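Local atomic coordinates of bottromycin amidohydrolase (PDB entry 6I5S), a protein that probably hydrolyses an amide bond in a thiazoline-containing intermediate, with a zinc-dependent active site, and so acts as gatekeeper of bottromycin biosynthesis. Residues K41-I46 and A67-T72; Y85-F90 and T414-P419; G105-G110 and V422-V427; A381-Y386 and D393-G398. One frame throughout, in Å; residues are numbered along the deposited sequence.

In the fold
Interactions 2 and 3 are buried, while interactions 1 and 4 are partly buried. Interactions 1, 2 and 3 all reach the same mixed sheet. Interaction 1 sits farthest out, where the small antiparallel sheet meets strand 43-45 of the mixed sheet. Interaction 2 sets strand 84-95 against a late loop, and interaction 3 sets the end of helix 100-108 against a late hairpin. Interaction 4 joins a short helix to the loop after it. Apolar contact dominates all four, with an indole edge in 1, a leucine against a phenyl ring in 2, branched aliphatics in 3 and a proline in 4. Polar bonds link them: I46 N to V86 O, F90 N to G110 O, and Y386 OH to G89 O.

Interaction 1: K41-I46 and A67-T72; sequences KAVGLI and AGWSPT
W69 reaches from strand 65-71 to V43 and L45 of strand 43-45. From CB the chain goes to CG, anti to the carbonyl carbon (chi1 -59°), which carries the six-membered end of the indole to the 41-46 segment. CZ3 meets V43: CG1 of V43 lies 3.7 Å from CZ3 of W69, at the ring edge and in its plane. Next along the rim, CH2 of W69 is 4.0 Å from CB of L45. Then CZ2 of W69 meets CD2 of L45 at 3.9 Å; the leucine side chain crosses the indole at about a right angle. The chain turns a corner at A42. Strand 38-41 belongs to the small antiparallel sheet and strand 43-45 to the mixed sheet, and the indole spans the two. R57 and L59 of strand 57-62 also touch W69. A67 and G68, both facing E60, form a classic beta bulge just before it. An alanine in place of W69 would probably open a gap beside V43 CG1 and L45 CD2 and lose the link across this corner. At A42 the contact is close packing: T72 OG1 lies 3.4 Å from CA of A42. D58 OD1 hydrogen-bonds both T72 OG1 and A42 N, tying the segments together indirectly.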
loop_
_atom_site.group_PDB
_atom_site.type_symbol
_atom_site.label_atom_id
_atom_site.label_comp_id
_atom_site.label_asym_id
_atom_site.label_seq_id
_atom_site.Cartn_x
_atom_site.Cartn_y
_atom_site.Cartn_z
ATOM N N LYS A 41 18.500 16.058 15.991
ATOM C CA LYS A 41 19.612 15.628 16.832
ATOM C C LYS A 41 19.372 14.228 17.368
ATOM O O LYS A 41 18.229 13.837 17.628
ATOM C CB LYS A 41 19.799 16.590 18.008
ATOM C CG LYS A 41 20.477 17.893 17.638
ATOM C CD LYS A 41 19.759 19.099 18.226
ATOM C CE LYS A 41 19.647 19.020 19.745
ATOM N NZ LYS A 41 19.092 20.270 20.348
ATOM N N ALA A 42 20.462 13.473 17.503
ATOM C CA ALA A 42 20.464 12.224 18.248
ATOM C C ALA A 42 19.454 11.223 17.687
ATOM O O ALA A 42 18.616 10.677 18.411
ATOM C CB ALA A 42 20.198 12.493 19.725
ATOM N N VAL A 43 19.559 10.948 16.383
ATOM C CA VAL A 43 18.611 10.083 15.698
ATOM C C VAL A 43 19.207 8.691 15.664
ATOM O O VAL A 43 20.388 8.531 15.320
ATOM C CB VAL A 43 18.334 10.585 14.265
ATOM C CG1 VAL A 43 17.624 9.544 13.431
ATOM C CG2 VAL A 43 17.501 11.867 14.285
ATOM N N GLY A 44 18.392 7.683 16.014
ATOM C CA GLY A 44 18.754 6.302 15.789
ATOM C C GLY A 44 18.100 5.770 14.509
ATOM O O GLY A 44 16.877 5.579 14.438
ATOM N N LEU A 45 18.891 5.588 13.468
ATOM C CA LEU A 45 18.364 5.106 12.191
ATOM C C LEU A 45 18.169 3.605 12.307
ATOM O O LEU A 45 19.126 2.872 12.575
ATOM C CB LEU A 45 19.307 5.434 11.039
ATOM C CG LEU A 45 18.976 4.843 9.650
ATOM C CD1 LEU A 45 17.629 5.331 9.187
ATOM C CD2 LEU A 45 20.069 5.155 8.607
ATOM N N ILE A 46 16.932 3.149 12.158
ATOM C CA ILE A 46 16.650 1.717 12.190
ATOM C C ILE A 46 16.887 1.130 10.803
ATOM O O ILE A 46 16.394 1.658 9.794
ATOM C CB ILE A 46 15.219 1.473 12.688
ATOM C CG1 ILE A 46 15.106 1.977 14.151
ATOM C CG2 ILE A 46 14.842 0.009 12.581
ATOM C CD1 ILE A 46 13.702 1.898 14.696
ATOM N N ALA A 67 21.078 14.923 3.650
ATOM C CA ALA A 67 22.397 15.462 3.372
ATOM C C ALA A 67 23.496 14.717 4.112
ATOM O O ALA A 67 24.609 14.619 3.594
ATOM C CB ALA A 67 22.462 16.941 3.745
ATOM N N GLY A 68 23.236 14.212 5.319
ATOM C CA GLY A 68 24.294 13.538 6.036
ATOM C C GLY A 68 23.928 13.272 7.475
ATOM O O GLY A 68 22.894 13.714 7.986
ATOM N N TRP A 69 24.831 12.553 8.125
ATOM C CA TRP A 69 24.688 12.102 9.501
ATOM C C TRP A 69 25.941 12.510 10.237
ATOM O O TRP A 69 27.038 12.176 9.779
ATOM C CB TRP A 69 24.541 10.567 9.563
ATOM C CG TRP A 69 23.388 10.023 8.807
ATOM C CD1 TRP A 69 23.379 9.650 7.507
ATOM C CD2 TRP A 69 22.061 9.814 9.301
ATOM N NE1 TRP A 69 22.124 9.243 7.145
ATOM C CE2 TRP A 69 21.300 9.316 8.241
ATOM C CE3 TRP A 69 21.445 10.006 10.539
ATOM C CZ2 TRP A 69 19.951 9.000 8.379
ATOM C CZ3 TRP A 69 20.111 9.684 10.670
ATOM C CH2 TRP A 69 19.381 9.192 9.606
ATOM N N SER A 70 25.796 13.203 11.394
ATOM C CA SER A 70 26.959 13.603 12.198
ATOM C C SER A 70 26.926 12.872 13.526
ATOM O O SER A 70 25.900 12.950 14.214
ATOM C CB SER A 70 26.977 15.125 12.443
ATOM O OG SER A 70 27.058 15.842 11.222
ATOM N N PRO A 71 27.978 12.170 13.949
ATOM C CA PRO A 71 27.884 11.441 15.221
ATOM C C PRO A 71 27.515 12.371 16.359
ATOM O O PRO A 71 28.106 13.437 16.528
ATOM C CB PRO A 71 29.285 10.856 15.423
ATOM C CG PRO A 71 30.088 11.203 14.169
ATOM C CD PRO A 71 29.134 11.731 13.152
ATOM N N THR A 72 26.574 11.949 17.159
ATOM C CA THR A 72 26.152 12.781 18.279
ATOM C C THR A 72 27.204 12.765 19.393
ATOM O O THR A 72 27.565 11.694 19.884
ATOM C CB THR A 72 24.825 12.296 18.812
ATOM O OG1 THR A 72 23.859 12.277 17.751
ATOM C CG2 THR A 72 24.340 13.217 19.961
#

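Interaction 2: Y85-F90 and T414-P419; sequences YVTPGF and TGLARP
F90 and T87 meet L416 in a buried apolar contact. It sits between strand 84-95 and the loop that joins strands 402-405 and 421-424. CD2 of L416 touches both partners. It is 3.9 Å from CZ of F90, while the contact of CG2 of T87 with CD2 of L416 is looser, at 4.4 Å. CB of L416 also comes within 4.1 Å of CZ of F90. With CG anti to the carbonyl carbon (chi1 -51°), the phenyl ring swings toward the loop and CZ leads. The loop presents L416 from a type II' turn, T414 to A417, closed by A417 N to T414 O at 2.9 Å. H361 and I364 of helix 358-369 also touch the leucine. T87 OG1 bonds to P88 O at 3.1 Å, and the hydroxyl comes in some 40° out of the plane of the P88 carbonyl. L416 O takes a bond from Y405 OH. L416 N and T414 O are bonded to a glycerol, probably from the crystallisation liquor. No hydrogen bond runs between the two segments, so the contact rests on burial of carbon, and the polar groups named pair within their own segment, with other parts of the fold or with the glycerol.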
loop_
_atom_site.group_PDB
_atom_site.type_symbol
_atom_site.label_atom_id
_atom_site.label_comp_id
_atom_site.label_asym_id
_atom_site.label_seq_id
_atom_site.Cartn_x
_atom_site.Cartn_y
_atom_site.Cartn_z
ATOM N N TYR A 85 13.875 7.701 17.092
ATOM C CA TYR A 85 14.110 6.503 16.298
ATOM C C TYR A 85 13.433 6.703 14.949
ATOM O O TYR A 85 12.288 7.169 14.903
ATOM C CB TYR A 85 13.522 5.283 17.001
ATOM C CG TYR A 85 14.114 4.984 18.329
ATOM C CD1 TYR A 85 15.194 4.120 18.463
ATOM C CD2 TYR A 85 13.612 5.578 19.476
ATOM C CE1 TYR A 85 15.754 3.849 19.750
ATOM C CE2 TYR A 85 14.170 5.299 20.735
ATOM C CZ TYR A 85 15.231 4.424 20.838
ATOM O OH TYR A 85 15.798 4.148 22.084
ATOM N N VAL A 86 14.139 6.386 13.858
ATOM C CA VAL A 86 13.689 6.748 12.528
ATOM C C VAL A 86 13.704 5.531 11.630
ATOM O O VAL A 86 14.681 4.777 11.605
ATOM C CB VAL A 86 14.568 7.865 11.944
ATOM C CG1 VAL A 86 14.364 8.015 10.489
ATOM C CG2 VAL A 86 14.220 9.174 12.666
ATOM N N THR A 87 12.638 5.374 10.858
ATOM C CA THR A 87 12.587 4.441 9.750
ATOM C C THR A 87 12.422 5.174 8.423
ATOM O O THR A 87 11.945 6.312 8.387
ATOM C CB THR A 87 11.416 3.447 9.906
ATOM O OG1 THR A 87 10.163 4.130 9.753
ATOM C CG2 THR A 87 11.432 2.839 11.297
ATOM N N PRO A 88 12.771 4.529 7.311
ATOM C CA PRO A 88 12.339 5.028 6.010
ATOM C C PRO A 88 10.823 5.143 5.994
ATOM O O PRO A 88 10.095 4.450 6.717
ATOM C CB PRO A 88 12.810 3.943 5.054
ATOM C CG PRO A 88 13.916 3.273 5.743
ATOM C CD PRO A 88 13.494 3.240 7.169
ATOM N N GLY A 89 10.332 6.020 5.139
ATOM C CA GLY A 89 8.898 6.120 4.952
ATOM C C GLY A 89 8.336 4.825 4.403
ATOM O O GLY A 89 9.010 4.117 3.666
ATOM N N PHE A 90 7.090 4.529 4.790
ATOM C CA PHE A 90 6.411 3.301 4.387
ATOM C C PHE A 90 5.809 3.429 2.994
ATOM O O PHE A 90 5.473 4.529 2.524
ATOM C CB PHE A 90 5.274 2.955 5.369
ATOM C CG PHE A 90 5.709 2.951 6.798
ATOM C CD1 PHE A 90 6.931 2.426 7.166
ATOM C CD2 PHE A 90 4.918 3.508 7.761
ATOM C CE1 PHE A 90 7.378 2.495 8.494
ATOM C CE2 PHE A 90 5.369 3.566 9.111
ATOM C CZ PHE A 90 6.597 3.035 9.440
ATOM N N THR A 414 1.211 0.711 20.038
ATOM C CA THR A 414 0.777 1.004 18.678
ATOM C C THR A 414 1.785 0.590 17.617
ATOM O O THR A 414 1.496 0.764 16.432
ATOM C CB THR A 414 0.499 2.500 18.537
ATOM O OG1 THR A 414 1.675 3.205 18.953
ATOM C CG2 THR A 414 -0.722 2.896 19.381
ATOM N N GLY A 415 2.959 0.131 18.008
ATOM C CA GLY A 415 3.948 -0.332 17.054
ATOM C C GLY A 415 4.407 0.792 16.163
ATOM O O GLY A 415 4.905 1.828 16.620
ATOM N N LEU A 416 4.252 0.604 14.836
ATOM C CA LEU A 416 4.622 1.640 13.872
ATOM C C LEU A 416 3.480 2.589 13.551
ATOM O O LEU A 416 3.695 3.609 12.859
ATOM C CB LEU A 416 5.114 0.954 12.599
ATOM C CG LEU A 416 6.387 0.130 12.712
ATOM C CD1 LEU A 416 6.474 -0.928 11.647
ATOM C CD2 LEU A 416 7.617 1.072 12.623
ATOM N N ALA A 417 2.277 2.323 14.072
ATOM C CA ALA A 417 1.065 2.989 13.606
ATOM C C ALA A 417 0.865 4.403 14.096
ATOM O O ALA A 417 0.002 5.100 13.544
ATOM C CB ALA A 417 -0.169 2.177 13.992
ATOM N N ARG A 418 1.593 4.862 15.105
ATOM C CA ARG A 418 1.393 6.201 15.628
ATOM C C ARG A 418 2.728 6.932 15.677
ATOM O O ARG A 418 3.352 7.071 16.743
ATOM C CB ARG A 418 0.752 6.147 17.027
ATOM C CG ARG A 418 0.172 7.459 17.431
ATOM C CD ARG A 418 -0.245 7.454 18.892
ATOM N NE ARG A 418 -1.005 8.637 19.147
ATOM C CZ ARG A 418 -0.465 9.845 19.253
ATOM N NH1 ARG A 418 0.860 9.994 19.137
ATOM N NH2 ARG A 418 -1.256 10.894 19.477
ATOM N N PRO A 419 3.207 7.407 14.535
ATOM C CA PRO A 419 4.438 8.181 14.542
ATOM C C PRO A 419 4.283 9.414 15.410
ATOM O O PRO A 419 3.194 9.965 15.574
ATOM C CB PRO A 419 4.624 8.557 13.082
ATOM C CG PRO A 419 3.828 7.580 12.264
ATOM C CD PRO A 419 2.697 7.149 13.189
#

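Interaction 3: G105-G110 and V422-V427; sequences GLLVHG and VLVDGV
G105 O is held twice by H109: by ND1 at 2.8 Å in a nearly straight bond (169°), and weakly by the backbone N. The carbonyl oxygen lies in the plane of the imidazole, which helps to fix the turn of the ring. Just beyond, L107 O takes the backbone N of G110 at 3.0 Å, and CG2 of V422 packs against L107 O at 3.7 Å. The G110 bond belongs to a Schellman motif that ends helix 100-108, with V111 N to L106 O as its other bond. G110, with positive phi (86°), is the C-prime residue. In the chain this helix connects strand 84-95 to strand 111-116, its parallel neighbour, as a beta-alpha-beta crossover, consistent with the barrel of the amidohydrolase family. W438 meets the H109 ring edge-to-face, and H109 O bonds to H361 NE2. The partner is a hairpin of strands 421-424 and 427-430. Its type I' turn runs from V424 to V427, and V424 N and V427 N each bond to the other residue's O. At the turn D425 makes a salt bridge with R133. V422 is the strand residue nearest the helix end. Its CG2 also lies 3.9 Å from CA of G110. No hydrogen bond crosses between the segments here. Two residues on, V424 meets L107. With L107 CG anti to the carbonyl carbon (chi1 -74°), its side chain crosses V424 at about a right angle, and CD2 of L107 lies 3.8 Å from CG2 of V424 and 4.1 Å from CG1 of V424.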
loop_
_atom_site.group_PDB
_atom_site.type_symbol
_atom_site.label_atom_id
_atom_site.label_comp_id
_atom_site.label_asym_id
_atom_site.label_seq_id
_atom_site.Cartn_x
_atom_site.Cartn_y
_atom_site.Cartn_z
ATOM N N GLY A 105 -4.941 9.982 4.913
ATOM C CA GLY A 105 -4.863 8.774 5.728
ATOM C C GLY A 105 -3.518 8.089 5.622
ATOM O O GLY A 105 -2.921 7.703 6.636
ATOM N N LEU A 106 -2.988 7.968 4.394
ATOM C CA LEU A 106 -1.670 7.367 4.241
ATOM C C LEU A 106 -0.603 8.158 4.992
ATOM O O LEU A 106 0.167 7.558 5.766
ATOM C CB LEU A 106 -1.312 7.217 2.759
ATOM C CG LEU A 106 -2.185 6.237 1.987
ATOM C CD1 LEU A 106 -1.913 6.342 0.499
ATOM C CD2 LEU A 106 -1.996 4.800 2.444
ATOM N N LEU A 107 -0.550 9.509 4.790
ATOM C CA LEU A 107 0.504 10.314 5.394
ATOM C C LEU A 107 0.476 10.202 6.905
ATOM O O LEU A 107 1.512 10.093 7.556
ATOM C CB LEU A 107 0.316 11.784 5.021
ATOM C CG LEU A 107 0.684 12.122 3.582
ATOM C CD1 LEU A 107 0.303 13.599 3.370
ATOM C CD2 LEU A 107 2.162 11.872 3.361
ATOM N N VAL A 108 -0.714 10.272 7.471
ATOM C CA VAL A 108 -0.863 10.248 8.935
ATOM C C VAL A 108 -0.289 8.964 9.519
ATOM O O VAL A 108 0.170 8.939 10.669
ATOM C CB VAL A 108 -2.367 10.412 9.272
ATOM C CG1 VAL A 108 -2.703 9.825 10.618
ATOM C CG2 VAL A 108 -2.755 11.873 9.177
ATOM N N HIS A 109 -0.275 7.887 8.732
ATOM C CA HIS A 109 0.185 6.598 9.199
ATOM C C HIS A 109 1.586 6.270 8.721
ATOM O O HIS A 109 2.012 5.111 8.864
ATOM C CB HIS A 109 -0.820 5.498 8.813
ATOM C CG HIS A 109 -2.093 5.644 9.576
ATOM N ND1 HIS A 109 -3.116 6.465 9.168
ATOM C CD2 HIS A 109 -2.480 5.116 10.771
ATOM C CE1 HIS A 109 -4.070 6.470 10.090
ATOM N NE2 HIS A 109 -3.711 5.659 11.071
ATOM N N GLY A 110 2.322 7.285 8.249
ATOM C CA GLY A 110 3.724 7.129 7.893
ATOM C C GLY A 110 3.963 6.629 6.488
ATOM O O GLY A 110 5.099 6.296 6.137
ATOM N N VAL A 422 6.325 12.635 10.830
ATOM C CA VAL A 422 6.507 12.052 9.495
ATOM C C VAL A 422 7.154 13.133 8.643
ATOM O O VAL A 422 6.610 14.228 8.525
ATOM C CB VAL A 422 5.192 11.577 8.853
ATOM C CG1 VAL A 422 5.433 11.067 7.416
ATOM C CG2 VAL A 422 4.549 10.493 9.658
ATOM N N LEU A 423 8.329 12.835 8.114
ATOM C CA LEU A 423 9.033 13.706 7.172
ATOM C C LEU A 423 8.695 13.293 5.752
ATOM O O LEU A 423 8.961 12.148 5.357
ATOM C CB LEU A 423 10.530 13.582 7.391
ATOM C CG LEU A 423 11.468 14.574 6.729
ATOM C CD1 LEU A 423 11.225 15.992 7.216
ATOM C CD2 LEU A 423 12.882 14.161 7.053
ATOM N N VAL A 424 8.136 14.224 4.968
ATOM C CA VAL A 424 7.637 13.926 3.631
ATOM C C VAL A 424 8.322 14.888 2.693
ATOM O O VAL A 424 7.997 16.087 2.714
ATOM C CB VAL A 424 6.119 14.087 3.506
ATOM C CG1 VAL A 424 5.657 13.603 2.132
ATOM C CG2 VAL A 424 5.388 13.455 4.607
ATOM N N ASP A 425 9.242 14.383 1.873
ATOM C CA ASP A 425 10.017 15.250 0.939
ATOM C C ASP A 425 10.520 16.473 1.704
ATOM O O ASP A 425 10.467 17.613 1.211
ATOM C CB ASP A 425 9.166 15.658 -0.278
ATOM C CG ASP A 425 9.972 16.270 -1.403
ATOM O OD1 ASP A 425 11.218 16.102 -1.440
ATOM O OD2 ASP A 425 9.353 16.922 -2.297
ATOM N N GLY A 426 11.001 16.245 2.927
ATOM C CA GLY A 426 11.575 17.331 3.756
ATOM C C GLY A 426 10.637 18.128 4.636
ATOM O O GLY A 426 11.119 18.885 5.506
ATOM N N VAL A 427 9.326 18.038 4.447
ATOM C CA VAL A 427 8.400 18.739 5.339
ATOM C C VAL A 427 8.186 17.867 6.568
ATOM O O VAL A 427 7.793 16.702 6.446
ATOM C CB VAL A 427 7.061 19.024 4.646
ATOM C CG1 VAL A 427 6.044 19.543 5.630
ATOM C CG2 VAL A 427 7.244 19.967 3.467
#

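Interaction 4: A381-Y386 and D393-G398; sequences ATADAY and DKPAAG
The backbones come closest at A383 and P395, whose CA atoms lie 5.5 Å apart, where a helix start faces a type I turn. The turn runs from K394 to A397 and is closed by A397 N to K394 O at 2.9 Å. P395 is the second residue of this turn, and its ring does the touching. CG of P395 is 3.8 Å from CB of A383 and 4.1 Å from CA of A383. On the next turn of the helix, CD2 of Y386 lies 4.2 Å from CB of P395. The proline thus rests on two residues spaced three apart, with its CG on the alanine and its CB by the tyrosine. Helix 374-381 ends at A381, and T382 leaves helical angles. Helix 383-388 starts right after it. T382 sits at the N-cap position, but its side chain makes no capping bond. Its OG1 bonds instead to L378 O in the helix before. Y386 N bonds to T382 O at 2.9 Å. T382 is the junction between the two helices; after helix 383-388 the chain returns through the 393-398 loop to strand 402-405 of the mixed sheet. With CG anti to the carbonyl carbon (chi1 -66°), the Y386 side chain crosses the proline at a slant, and CD2 leads. Its hydroxyl reaches strand 84-95 and is hydrogen-bonded to G89 O, which ties down the far end of the ring, while W391 and V91 also touch Y386. On the strand side P395 packs on P88.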
loop_
_atom_site.group_PDB
_atom_site.type_symbol
_atom_site.label_atom_id
_atom_site.label_comp_id
_atom_site.label_asym_id
_atom_site.label_seq_id
_atom_site.Cartn_x
_atom_site.Cartn_y
_atom_site.Cartn_z
ATOM N N ALA A 381 7.900 -3.267 4.303
ATOM C CA ALA A 381 7.188 -1.998 4.326
ATOM C C ALA A 381 7.994 -0.915 3.645
ATOM O O ALA A 381 7.444 0.117 3.238
ATOM C CB ALA A 381 6.895 -1.596 5.800
ATOM N N THR A 382 9.300 -1.134 3.483
ATOM C CA THR A 382 10.177 -0.068 3.047
ATOM C C THR A 382 11.140 -0.505 1.946
ATOM O O THR A 382 10.829 -0.325 0.761
ATOM C CB THR A 382 10.959 0.540 4.244
ATOM O OG1 THR A 382 11.774 -0.441 4.922
ATOM C CG2 THR A 382 10.019 1.165 5.250
ATOM N N ALA A 383 12.347 -0.948 2.316
ATOM C CA ALA A 383 13.409 -1.244 1.350
ATOM C C ALA A 383 12.956 -2.124 0.175
ATOM O O ALA A 383 13.321 -1.870 -0.965
ATOM C CB ALA A 383 14.572 -1.920 2.078
ATOM N N ASP A 384 12.208 -3.207 0.441
ATOM C CA ASP A 384 11.841 -4.084 -0.676
ATOM C C ASP A 384 10.767 -3.449 -1.543
ATOM O O ASP A 384 10.687 -3.737 -2.743
ATOM C CB ASP A 384 11.391 -5.437 -0.144
ATOM C CG ASP A 384 12.548 -6.426 -0.013
ATOM O OD1 ASP A 384 13.702 -6.013 -0.198
ATOM O OD2 ASP A 384 12.304 -7.621 0.236
ATOM N N ALA A 385 9.948 -2.574 -0.969
ATOM C CA ALA A 385 8.983 -1.834 -1.796
ATOM C C ALA A 385 9.683 -0.802 -2.677
ATOM O O ALA A 385 9.330 -0.617 -3.844
ATOM C CB ALA A 385 7.921 -1.170 -0.938
ATOM N N TYR A 386 10.688 -0.123 -2.161
ATOM C CA TYR A 386 11.414 0.795 -3.043
ATOM C C TYR A 386 12.075 0.009 -4.168
ATOM O O TYR A 386 12.112 0.445 -5.312
ATOM C CB TYR A 386 12.449 1.583 -2.253
ATOM C CG TYR A 386 11.780 2.525 -1.242
ATOM C CD1 TYR A 386 10.847 3.463 -1.664
ATOM C CD2 TYR A 386 12.066 2.461 0.120
ATOM C CE1 TYR A 386 10.213 4.315 -0.772
ATOM C CE2 TYR A 386 11.419 3.320 1.050
ATOM C CZ TYR A 386 10.490 4.233 0.578
ATOM O OH TYR A 386 9.833 5.123 1.416
ATOM N N ASP A 393 17.455 4.781 -5.042
ATOM C CA ASP A 393 18.085 5.440 -3.904
ATOM C C ASP A 393 17.982 4.546 -2.669
ATOM O O ASP A 393 17.009 3.807 -2.491
ATOM C CB ASP A 393 17.426 6.793 -3.614
ATOM C CG ASP A 393 17.793 7.852 -4.633
ATOM O OD1 ASP A 393 18.842 7.697 -5.295
ATOM O OD2 ASP A 393 17.046 8.843 -4.759
ATOM N N LYS A 394 19.001 4.607 -1.811
ATOM C CA LYS A 394 18.954 3.833 -0.579
ATOM C C LYS A 394 17.741 4.271 0.252
ATOM O O LYS A 394 17.306 5.433 0.166
ATOM C CB LYS A 394 20.253 3.991 0.220
ATOM C CG LYS A 394 21.269 2.862 -0.045
ATOM C CD LYS A 394 22.629 3.400 -0.469
ATOM C CE LYS A 394 23.287 2.531 -1.549
ATOM N NZ LYS A 394 23.900 3.370 -2.629
ATOM N N PRO A 395 17.170 3.362 1.058
ATOM C CA PRO A 395 15.838 3.627 1.639
ATOM C C PRO A 395 15.802 4.857 2.524
ATOM O O PRO A 395 14.780 5.553 2.590
ATOM C CB PRO A 395 15.537 2.348 2.447
ATOM C CG PRO A 395 16.500 1.336 1.971
ATOM C CD PRO A 395 17.718 2.075 1.511
ATOM N N ALA A 396 16.897 5.136 3.213
ATOM C CA ALA A 396 16.999 6.279 4.117
ATOM C C ALA A 396 17.933 7.342 3.562
ATOM O O ALA A 396 18.487 8.141 4.330
ATOM C CB ALA A 396 17.472 5.827 5.505
ATOM N N ALA A 397 18.155 7.348 2.243
ATOM C CA ALA A 397 18.924 8.420 1.606
ATOM C C ALA A 397 18.120 9.019 0.461
ATOM O O ALA A 397 16.952 8.670 0.258
ATOM C CB ALA A 397 20.276 7.926 1.084
ATOM N N GLY A 398 18.732 9.922 -0.294
ATOM C CA GLY A 398 17.978 10.622 -1.314
ATOM C C GLY A 398 16.869 11.427 -0.676
ATOM O O GLY A 398 17.086 12.172 0.287
#